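Local coordinates for protein cadherin-related family member 2 (Mus musculus, PDB 5CYX) that probably joins neighbouring microvilli of epithelial cells through calcium-dependent heterophilic adhesion to CDHR5, here represented by its three N-terminal extracellular cadherin repeats, at residues 13-19 against 92-98; 113-117 against 172-176; 179-185 against 206-212. All coordinates share one frame; numbering follows the deposited sequence. Where two conformers were deposited one is given.

From the N terminus, contact 1 closes the first cadherin repeat: strand 13-17 is an edge strand of a mixed sheet, and 92-98 returns beside it to run out into the calcium-binding linker. Contact 2 then opens on strand 109-115 in the second repeat and closes on the loop before strand 180-189; contact 3 follows, pairing that strand with 206-213. The three lie in series, none nested or crossed. Contacts 2 and 3 touch, since 109-115 and 206-213 are neighbours in one sheet. Contact 1 stands apart, its centre about 54 Å from that of contact 2, at the other calcium-bound junction.

Contact 1 (13-19 against 92-98); sequences LVTLPED and QVIVEDR. With CA (calcium ion), chain C; CA (calcium ion), chain B.
Strands 13-17 and 92-96 run parallel, their axes 4.6 Å apart at closest approach and 24° askew, an N-terminal strand and the last strand of the first cadherin repeat, a Greek-key beta sandwich. Val14 N and Leu16 N donate to Gln92 O and Ile94 O, while Ile94 N and Glu96 N return bonds to Val14 O and Leu16 O. Glu18 N on Glu96 O carries the pairing past the strand end. On the buried face Val14 CG1 lies beside Val93 CG2 at 3.8 Å; on the other, Thr15 CG2 rests 3.5 Å from Glu96 CG.

Beyond the strands, Glu18 becomes a calcium ligand. With CG between the backbone N and the carbonyl carbon (chi1 75°) and the chain extended beyond, its carboxylate bridges two ions: OE1 binds one, and OE2 binds the other at 2.2 Å together with Asp97 OD1 and Arg98 O. Glu69, Asp100 and Asp133 complete this second site. Glu18 OE2 also takes Arg98 N on its anti lone pair, a nearly straight bond of 2.9 Å, which probably helps hold the linker backbone against the carboxylate. The Arg98 chain bends at chi2, laying one guanidinium face over Pro17 CB and bringing NH1 to Glu96 OE1 in a salt bridge. Asp19 OD2 accepts from Asp195 N and from a water that in turn accepts from Arg98 NE at 2.9 Å.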
loop_
_atom_site.group_PDB
_atom_site.type_symbol
_atom_site.label_atom_id
_atom_site.label_comp_id
_atom_site.label_asym_id
_atom_site.label_seq_id
_atom_site.Cartn_x
_atom_site.Cartn_y
_atom_site.Cartn_z
ATOM N N LEU A 13 -42.700 2.737 -20.227
ATOM C CA LEU A 13 -41.403 2.333 -20.727
ATOM C C LEU A 13 -41.285 0.840 -20.799
ATOM O O LEU A 13 -42.049 0.115 -20.177
ATOM C CB LEU A 13 -40.265 2.917 -19.887
ATOM C CG LEU A 13 -40.308 2.681 -18.373
ATOM C CD1 LEU A 13 -39.649 1.362 -17.980
ATOM C CD2 LEU A 13 -39.663 3.851 -17.635
ATOM N N VAL A 14 -40.322 0.396 -21.600
ATOM C CA VAL A 14 -39.937 -0.996 -21.645
ATOM C C VAL A 14 -38.404 -1.124 -21.453
ATOM O O VAL A 14 -37.619 -0.347 -22.029
ATOM C CB VAL A 14 -40.446 -1.577 -22.969
ATOM C CG1 VAL A 14 -39.502 -1.276 -24.138
ATOM C CG2 VAL A 14 -40.691 -3.040 -22.812
ATOM N N THR A 15 -37.981 -2.099 -20.667
ATOM C CA THR A 15 -36.589 -2.260 -20.302
ATOM C C THR A 15 -36.055 -3.506 -20.974
ATOM O O THR A 15 -36.597 -4.585 -20.740
ATOM C CB THR A 15 -36.448 -2.454 -18.767
ATOM O OG1 THR A 15 -36.960 -1.308 -18.098
ATOM C CG2 THR A 15 -35.011 -2.594 -18.360
ATOM N N LEU A 16 -35.020 -3.370 -21.808
ATOM C CA LEU A 16 -34.371 -4.526 -22.452
ATOM C C LEU A 16 -32.901 -4.666 -22.036
ATOM O O LEU A 16 -32.203 -3.684 -21.985
ATOM C CB LEU A 16 -34.445 -4.377 -23.980
ATOM C CG LEU A 16 -35.894 -4.303 -24.497
ATOM C CD1 LEU A 16 -35.984 -3.875 -25.963
ATOM C CD2 LEU A 16 -36.605 -5.634 -24.307
ATOM N N PRO A 17 -32.416 -5.883 -21.783
ATOM C CA PRO A 17 -30.969 -6.016 -21.660
ATOM C C PRO A 17 -30.222 -5.848 -23.036
ATOM O O PRO A 17 -30.706 -6.334 -24.074
ATOM C CB PRO A 17 -30.795 -7.438 -21.143
ATOM C CG PRO A 17 -32.027 -8.200 -21.551
ATOM C CD PRO A 17 -33.078 -7.197 -21.963
ATOM N N GLU A 18 -29.063 -5.185 -22.987
ATOM C CA GLU A 18 -28.265 -4.882 -24.155
ATOM C C GLU A 18 -27.732 -6.142 -24.866
ATOM O O GLU A 18 -27.414 -6.081 -25.990
ATOM C CB GLU A 18 -27.131 -3.912 -23.802
ATOM C CG GLU A 18 -25.932 -4.468 -23.023
ATOM C CD GLU A 18 -24.704 -3.587 -23.100
ATOM O OE1 GLU A 18 -24.441 -2.952 -24.181
ATOM O OE2 GLU A 18 -23.932 -3.526 -22.106
ATOM N N ASP A 19 -27.692 -7.292 -24.195
ATOM C CA ASP A 19 -27.295 -8.570 -24.849
ATOM C C ASP A 19 -28.474 -9.313 -25.474
ATOM O O ASP A 19 -28.310 -10.471 -25.867
ATOM C CB ASP A 19 -26.567 -9.482 -23.855
ATOM C CG ASP A 19 -27.387 -9.728 -22.612
ATOM O OD1 ASP A 19 -28.549 -9.308 -22.623
ATOM O OD2 ASP A 19 -26.917 -10.354 -21.651
ATOM N N GLN A 92 -40.874 4.670 -24.051
ATOM C CA GLN A 92 -39.451 4.712 -23.859
ATOM C C GLN A 92 -38.827 3.300 -23.701
ATOM O O GLN A 92 -39.380 2.445 -23.024
ATOM C CB GLN A 92 -39.119 5.555 -22.648
ATOM C CG GLN A 92 -37.648 5.924 -22.609
ATOM C CD GLN A 92 -37.313 6.773 -21.406
ATOM O OE1 GLN A 92 -37.763 6.490 -20.283
ATOM N NE2 GLN A 92 -36.497 7.800 -21.619
ATOM N N VAL A 93 -37.656 3.121 -24.317
ATOM C CA VAL A 93 -36.846 1.930 -24.170
ATOM C C VAL A 93 -35.633 2.250 -23.276
ATOM O O VAL A 93 -34.810 3.067 -23.648
ATOM C CB VAL A 93 -36.424 1.372 -25.540
ATOM C CG1 VAL A 93 -35.631 0.101 -25.363
ATOM C CG2 VAL A 93 -37.643 1.111 -26.394
ATOM N N ILE A 94 -35.587 1.665 -22.062
ATOM C CA ILE A 94 -34.398 1.677 -21.238
ATOM C C ILE A 94 -33.542 0.465 -21.657
ATOM O O ILE A 94 -34.013 -0.679 -21.612
ATOM C CB ILE A 94 -34.758 1.630 -19.736
ATOM C CG1 ILE A 94 -35.747 2.751 -19.344
ATOM C CG2 ILE A 94 -33.525 1.722 -18.851
ATOM C CD1 ILE A 94 -35.326 4.140 -19.818
ATOM N N VAL A 95 -32.305 0.702 -22.088
ATOM C CA VAL A 95 -31.343 -0.370 -22.354
ATOM C C VAL A 95 -30.525 -0.599 -21.096
ATOM O O VAL A 95 -29.940 0.333 -20.568
ATOM C CB VAL A 95 -30.429 -0.036 -23.549
ATOM C CG1 VAL A 95 -29.470 -1.187 -23.856
ATOM C CG2 VAL A 95 -31.263 0.218 -24.789
ATOM N N GLU A 96 -30.531 -1.818 -20.565
ATOM C CA GLU A 96 -29.721 -2.149 -19.393
ATOM C C GLU A 96 -28.300 -2.609 -19.750
ATOM O O GLU A 96 -28.085 -3.450 -20.665
ATOM C CB GLU A 96 -30.361 -3.258 -18.563
ATOM C CG GLU A 96 -31.559 -2.827 -17.755
ATOM C CD GLU A 96 -31.968 -3.860 -16.699
ATOM O OE1 GLU A 96 -31.810 -5.085 -16.972
ATOM O OE2 GLU A 96 -32.449 -3.427 -15.614
ATOM N N ASP A 97 -27.355 -2.123 -18.962
ATOM C CA ASP A 97 -25.958 -2.459 -19.101
ATOM C C ASP A 97 -25.759 -3.952 -18.803
ATOM O O ASP A 97 -26.379 -4.501 -17.853
ATOM C CB ASP A 97 -25.084 -1.616 -18.131
ATOM C CG ASP A 97 -23.575 -1.699 -18.460
ATOM O OD1 ASP A 97 -23.197 -2.038 -19.617
ATOM O OD2 ASP A 97 -22.763 -1.474 -17.524
ATOM N N ARG A 98 -24.934 -4.598 -19.633
ATOM C CA ARG A 98 -24.435 -5.980 -19.299
ATOM C C ARG A 98 -22.892 -6.012 -19.469
ATOM O O ARG A 98 -22.281 -5.111 -20.154
ATOM C CB ARG A 98 -25.124 -7.006 -20.166
ATOM C CG ARG A 98 -26.615 -7.157 -19.911
ATOM C CD ARG A 98 -26.836 -8.077 -18.741
ATOM N NE ARG A 98 -28.237 -8.214 -18.381
ATOM C CZ ARG A 98 -28.922 -7.406 -17.593
ATOM N NH1 ARG A 98 -30.184 -7.679 -17.328
ATOM N NH2 ARG A 98 -28.385 -6.319 -17.060
HETATM CA CA CA C . -21.945 -2.997 -21.316
HETATM CA CA CA B . -22.335 -2.910 -25.309
HETATM O O HOH W 1 -28.270 -10.907 -19.570
HETATM O O HOH W 2 -20.057 -2.949 -26.243
#

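Contact 2 (113-117 against 172-176); sequences SINET and LSYNN. With CA (calcium ion), chain E.
Glu116 OE1 is gripped twice: Tyr174 N donates to it over 2.8 Å, and a water donates over 2.6 Å. The amide arrives on the anti side of the oxygen, 25° out of the carboxylate plane, through a moderately bent bond (147° at the hydrogen). That same water is a calcium ligand, and Glu116 OE2 binds the ion directly at 2.3 Å. This is one of the calcium sites at the junction of the second and third cadherin repeats, completed by Asp214, Glu215, Asp217 and Asp250. Glu116 reaches it with CG tucked over its own backbone (chi1 77°), and the straight chain beyond carries the carboxylate across to the loop 172-176. The bond from Tyr174 N probably helps to fix the carboxylate's rotation.

Away from the polar end, Leu172 closes the contact with carbon. Its CB lies 3.4 Å from Glu116 O, and its CD1 meets both Asn115 O and Ile114 CD1, the latter at 3.6 Å with the two side chains crossing at about a right angle. A second water spans the backbones, donating to Glu116 O and accepting from Leu172 N. Within the loop, Ser173 OG accepts from Asn176 N, an ST motif. The loop 172-176 thus lies against the end of strand 109-115, which pairs within its sheet with strand 206-213, with Ile114 on Ile210 and Glu116 on Val212.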
loop_
_atom_site.group_PDB
_atom_site.type_symbol
_atom_site.label_atom_id
_atom_site.label_comp_id
_atom_site.label_asym_id
_atom_site.label_seq_id
_atom_site.Cartn_x
_atom_site.Cartn_y
_atom_site.Cartn_z
ATOM N N SER A 113 13.352 1.524 -15.258
ATOM C CA SER A 113 14.539 1.255 -14.464
ATOM C C SER A 113 14.342 1.711 -13.019
ATOM O O SER A 113 13.782 2.788 -12.785
ATOM C CB SER A 113 15.744 1.991 -15.019
ATOM O OG SER A 113 15.968 1.539 -16.309
ATOM N N ILE A 114 14.863 0.937 -12.077
ATOM C CA ILE A 114 14.880 1.369 -10.685
ATOM C C ILE A 114 16.214 1.095 -10.021
ATOM O O ILE A 114 16.905 0.114 -10.354
ATOM C CB ILE A 114 13.758 0.724 -9.878
ATOM C CG1 ILE A 114 13.939 -0.799 -9.823
ATOM C CG2 ILE A 114 12.409 1.117 -10.453
ATOM C CD1 ILE A 114 12.756 -1.532 -9.268
ATOM N N ASN A 115 16.575 1.986 -9.105
ATOM C CA ASN A 115 17.758 1.829 -8.294
ATOM C C ASN A 115 17.566 0.658 -7.364
ATOM O O ASN A 115 16.478 0.507 -6.794
ATOM C CB ASN A 115 17.974 3.057 -7.395
ATOM C CG ASN A 115 18.534 4.245 -8.138
ATOM O OD1 ASN A 115 18.468 5.352 -7.645
ATOM N ND2 ASN A 115 19.029 4.049 -9.294
ATOM N N GLU A 116 18.631 -0.094 -7.128
ATOM C CA GLU A 116 18.503 -1.269 -6.237
ATOM C C GLU A 116 18.222 -0.824 -4.789
ATOM O O GLU A 116 17.644 -1.619 -4.062
ATOM C CB GLU A 116 19.709 -2.189 -6.289
ATOM C CG GLU A 116 20.952 -1.745 -5.545
ATOM C CD GLU A 116 22.189 -2.626 -5.774
ATOM O OE1 GLU A 116 22.127 -3.899 -5.958
ATOM O OE2 GLU A 116 23.288 -2.014 -5.693
ATOM N N THR A 117 18.622 0.394 -4.382
ATOM C CA THR A 117 18.293 0.904 -2.996
ATOM C C THR A 117 16.867 1.434 -2.842
ATOM O O THR A 117 16.529 1.893 -1.780
ATOM C CB THR A 117 19.234 2.022 -2.488
ATOM O OG1 THR A 117 19.269 3.070 -3.442
ATOM C CG2 THR A 117 20.634 1.511 -2.257
ATOM N N LEU A 172 15.890 -5.034 -3.183
ATOM C CA LEU A 172 16.472 -5.476 -4.452
ATOM C C LEU A 172 17.952 -5.765 -4.273
ATOM O O LEU A 172 18.564 -5.256 -3.377
ATOM C CB LEU A 172 16.330 -4.344 -5.503
ATOM C CG LEU A 172 14.920 -3.858 -5.815
ATOM C CD1 LEU A 172 14.815 -2.530 -6.551
ATOM C CD2 LEU A 172 14.201 -4.909 -6.603
ATOM N N SER A 173 18.558 -6.514 -5.208
ATOM C CA SER A 173 20.037 -6.568 -5.317
ATOM C C SER A 173 20.468 -6.941 -6.724
ATOM O O SER A 173 20.242 -8.079 -7.149
ATOM C CB SER A 173 20.655 -7.589 -4.336
ATOM O OG SER A 173 22.084 -7.583 -4.497
ATOM N N TYR A 174 21.072 -5.980 -7.436
ATOM C CA TYR A 174 21.623 -6.229 -8.755
ATOM C C TYR A 174 22.549 -7.456 -8.773
ATOM O O TYR A 174 22.457 -8.258 -9.648
ATOM C CB TYR A 174 22.352 -4.972 -9.291
ATOM C CG TYR A 174 23.073 -5.157 -10.631
ATOM C CD1 TYR A 174 24.297 -5.798 -10.710
ATOM C CD2 TYR A 174 22.533 -4.662 -11.825
ATOM C CE1 TYR A 174 24.951 -5.963 -11.961
ATOM C CE2 TYR A 174 23.166 -4.846 -13.062
ATOM C CZ TYR A 174 24.378 -5.476 -13.119
ATOM O OH TYR A 174 25.039 -5.634 -14.348
ATOM N N ASN A 175 23.456 -7.542 -7.822
ATOM C CA ASN A 175 24.476 -8.586 -7.736
ATOM C C ASN A 175 24.079 -9.891 -7.027
ATOM O O ASN A 175 24.589 -10.932 -7.341
ATOM C CB ASN A 175 25.680 -7.998 -7.004
ATOM C CG ASN A 175 26.304 -6.866 -7.785
ATOM O OD1 ASN A 175 26.048 -5.654 -7.536
ATOM N ND2 ASN A 175 27.022 -7.245 -8.785
ATOM N N ASN A 176 23.194 -9.819 -6.050
ATOM C CA ASN A 176 22.803 -11.019 -5.312
ATOM C C ASN A 176 21.413 -11.576 -5.564
ATOM O O ASN A 176 21.125 -12.684 -5.098
ATOM C CB ASN A 176 23.008 -10.766 -3.830
ATOM C CG ASN A 176 24.439 -10.375 -3.528
ATOM O OD1 ASN A 176 24.718 -9.295 -2.970
ATOM N ND2 ASN A 176 25.367 -11.238 -3.938
HETATM CA CA CA E . 25.474 -2.610 -5.490
HETATM O O HOH W 3 15.534 -2.361 -2.346
HETATM O O HOH W 4 24.517 -4.780 -5.353
#

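Contact 3 (179-185 against 206-212); sequences AFYQLEL and VFVSISV
Glu184 and Phe207 lie side by side in the antiparallel pairing of strands 180-185 and 206-212, two central strands in a sheet of the second repeat's cadherin sandwich. From Glu184, CB sits 3.7 Å from Phe207 CE2; CG keeps to the same ring carbon at 3.8 Å and nears Val206 O; CD and OE1 still lie by CE2, with the carboxylate turned 42° from the ring. CG stands anti to the backbone N (chi1 170°), sending the extended chain alongside the phenyl. Cut back to an alanine, this position would keep CB against the ring, but Phe207 CE2 would probably lose the CG and carboxylate that lie along it. Gln182 reaches the same ring, its NE2 3.3 Å from Phe207 CD2 and its amide nearly perpendicular to it.

The ladder is regular: Tyr181, Leu183 and Leu185 each exchange two backbone bonds with Ile210, Val208 and Val206 respectively, and Val212 N adds one to Ala179 O. Toward the sandwich core, where Phe158 touches Tyr181, Leu183 and Ile210, Leu185 CD1 meets Val208 CG2 at 4.0 Å. There the methyls Leu183 CD1 and Ile210 CD1 press together at 3.4 Å, closer than two methyl carbons normally sit.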
loop_
_atom_site.group_PDB
_atom_site.type_symbol
_atom_site.label_atom_id
_atom_site.label_comp_id
_atom_site.label_asym_id
_atom_site.label_seq_id
_atom_site.Cartn_x
_atom_site.Cartn_y
_atom_site.Cartn_z
ATOM N N ALA A 179 19.532 -8.606 -11.859
ATOM C CA ALA A 179 19.595 -7.325 -12.542
ATOM C C ALA A 179 18.300 -6.989 -13.302
ATOM O O ALA A 179 18.125 -5.861 -13.756
ATOM C CB ALA A 179 20.770 -7.348 -13.514
ATOM N N PHE A 180 17.415 -7.972 -13.467
ATOM C CA PHE A 180 16.236 -7.818 -14.319
ATOM C C PHE A 180 15.065 -8.667 -13.825
ATOM O O PHE A 180 15.252 -9.752 -13.259
ATOM C CB PHE A 180 16.585 -8.177 -15.785
ATOM C CG PHE A 180 15.462 -7.946 -16.781
ATOM C CD1 PHE A 180 15.254 -6.697 -17.356
ATOM C CD2 PHE A 180 14.641 -9.000 -17.185
ATOM C CE1 PHE A 180 14.241 -6.500 -18.286
ATOM C CE2 PHE A 180 13.626 -8.805 -18.109
ATOM C CZ PHE A 180 13.421 -7.557 -18.654
ATOM N N TYR A 181 13.866 -8.153 -14.042
ATOM C CA TYR A 181 12.636 -8.880 -13.833
ATOM C C TYR A 181 11.672 -8.530 -14.957
ATOM O O TYR A 181 11.682 -7.426 -15.472
ATOM C CB TYR A 181 11.977 -8.585 -12.485
ATOM C CG TYR A 181 12.852 -8.839 -11.268
ATOM C CD1 TYR A 181 13.681 -7.844 -10.782
ATOM C CD2 TYR A 181 12.835 -10.077 -10.595
ATOM C CE1 TYR A 181 14.515 -8.072 -9.737
ATOM C CE2 TYR A 181 13.656 -10.320 -9.523
ATOM C CZ TYR A 181 14.482 -9.326 -9.087
ATOM O OH TYR A 181 15.311 -9.517 -8.030
ATOM N N GLN A 182 10.845 -9.495 -15.305
ATOM C CA GLN A 182 9.741 -9.310 -16.171
ATOM C C GLN A 182 8.501 -9.811 -15.452
ATOM O O GLN A 182 8.403 -10.985 -15.092
ATOM C CB GLN A 182 9.920 -10.105 -17.467
ATOM C CG GLN A 182 8.784 -9.843 -18.444
ATOM C CD GLN A 182 8.834 -10.797 -19.621
ATOM O OE1 GLN A 182 9.741 -10.710 -20.416
ATOM N NE2 GLN A 182 7.870 -11.696 -19.728
ATOM N N LEU A 183 7.539 -8.925 -15.316
ATOM C CA LEU A 183 6.287 -9.212 -14.664
ATOM C C LEU A 183 5.252 -9.341 -15.751
ATOM O O LEU A 183 5.204 -8.487 -16.658
ATOM C CB LEU A 183 5.885 -8.058 -13.757
ATOM C CG LEU A 183 6.560 -7.817 -12.427
ATOM C CD1 LEU A 183 8.031 -7.530 -12.542
ATOM C CD2 LEU A 183 5.860 -6.635 -11.774
ATOM N N GLU A 184 4.423 -10.374 -15.656
ATOM C CA GLU A 184 3.227 -10.492 -16.458
ATOM C C GLU A 184 2.008 -10.097 -15.608
ATOM O O GLU A 184 1.838 -10.645 -14.535
ATOM C CB GLU A 184 3.077 -11.924 -16.946
ATOM C CG GLU A 184 1.744 -12.200 -17.587
ATOM C CD GLU A 184 1.633 -13.600 -18.137
ATOM O OE1 GLU A 184 2.616 -14.376 -18.107
ATOM O OE2 GLU A 184 0.559 -13.893 -18.670
ATOM N N LEU A 185 1.149 -9.205 -16.117
ATOM C CA LEU A 185 -0.079 -8.778 -15.385
ATOM C C LEU A 185 -1.321 -9.041 -16.181
ATOM O O LEU A 185 -1.270 -9.254 -17.407
ATOM C CB LEU A 185 -0.083 -7.273 -15.092
ATOM C CG LEU A 185 1.232 -6.585 -14.850
ATOM C CD1 LEU A 185 0.971 -5.082 -14.654
ATOM C CD2 LEU A 185 1.903 -7.145 -13.622
ATOM N N VAL A 206 -0.262 -8.450 -20.180
ATOM C CA VAL A 206 0.589 -7.305 -20.396
ATOM C C VAL A 206 1.873 -7.554 -19.634
ATOM O O VAL A 206 1.862 -8.245 -18.617
ATOM C CB VAL A 206 -0.230 -6.078 -19.923
ATOM C CG1 VAL A 206 0.315 -5.414 -18.653
ATOM C CG2 VAL A 206 -0.525 -5.152 -21.071
ATOM N N PHE A 207 2.975 -7.005 -20.105
ATOM C CA PHE A 207 4.287 -7.234 -19.520
ATOM C C PHE A 207 5.046 -5.965 -19.108
ATOM O O PHE A 207 5.021 -4.925 -19.805
ATOM C CB PHE A 207 5.125 -8.045 -20.508
ATOM C CG PHE A 207 4.520 -9.369 -20.847
ATOM C CD1 PHE A 207 3.601 -9.482 -21.877
ATOM C CD2 PHE A 207 4.846 -10.507 -20.108
ATOM C CE1 PHE A 207 3.057 -10.721 -22.217
ATOM C CE2 PHE A 207 4.307 -11.755 -20.425
ATOM C CZ PHE A 207 3.401 -11.862 -21.474
ATOM N N VAL A 208 5.664 -6.049 -17.933
ATOM C CA VAL A 208 6.513 -4.988 -17.409
ATOM C C VAL A 208 7.915 -5.494 -17.166
ATOM O O VAL A 208 8.139 -6.371 -16.287
ATOM C CB VAL A 208 5.951 -4.389 -16.101
ATOM C CG1 VAL A 208 6.763 -3.153 -15.693
ATOM C CG2 VAL A 208 4.503 -4.017 -16.314
ATOM N N SER A 209 8.828 -4.940 -17.946
ATOM C CA SER A 209 10.247 -5.204 -17.852
ATOM C C SER A 209 10.918 -4.215 -16.926
ATOM O O SER A 209 10.889 -3.003 -17.183
ATOM C CB SER A 209 10.877 -5.085 -19.235
ATOM O OG SER A 209 10.249 -6.024 -20.086
ATOM N N ILE A 210 11.520 -4.732 -15.847
ATOM C CA ILE A 210 12.211 -3.906 -14.856
ATOM C C ILE A 210 13.719 -4.085 -14.884
ATOM O O ILE A 210 14.170 -5.184 -14.637
ATOM C CB ILE A 210 11.666 -4.203 -13.449
ATOM C CG1 ILE A 210 10.142 -4.014 -13.441
ATOM C CG2 ILE A 210 12.317 -3.297 -12.411
ATOM C CD1 ILE A 210 9.487 -4.517 -12.212
ATOM N N SER A 211 14.499 -3.033 -15.196
ATOM C CA SER A 211 15.961 -3.078 -15.015
ATOM C C SER A 211 16.351 -2.557 -13.611
ATOM O O SER A 211 15.908 -1.519 -13.202
ATOM C CB SER A 211 16.708 -2.291 -16.086
ATOM O OG SER A 211 16.199 -2.652 -17.342
ATOM N N VAL A 212 17.185 -3.308 -12.898
ATOM C CA VAL A 212 17.724 -2.868 -11.635
ATOM C C VAL A 212 19.085 -2.287 -11.864
ATOM O O VAL A 212 19.932 -2.934 -12.505
ATOM C CB VAL A 212 17.862 -4.046 -10.663
ATOM C CG1 VAL A 212 18.282 -3.531 -9.280
ATOM C CG2 VAL A 212 16.539 -4.799 -10.597
#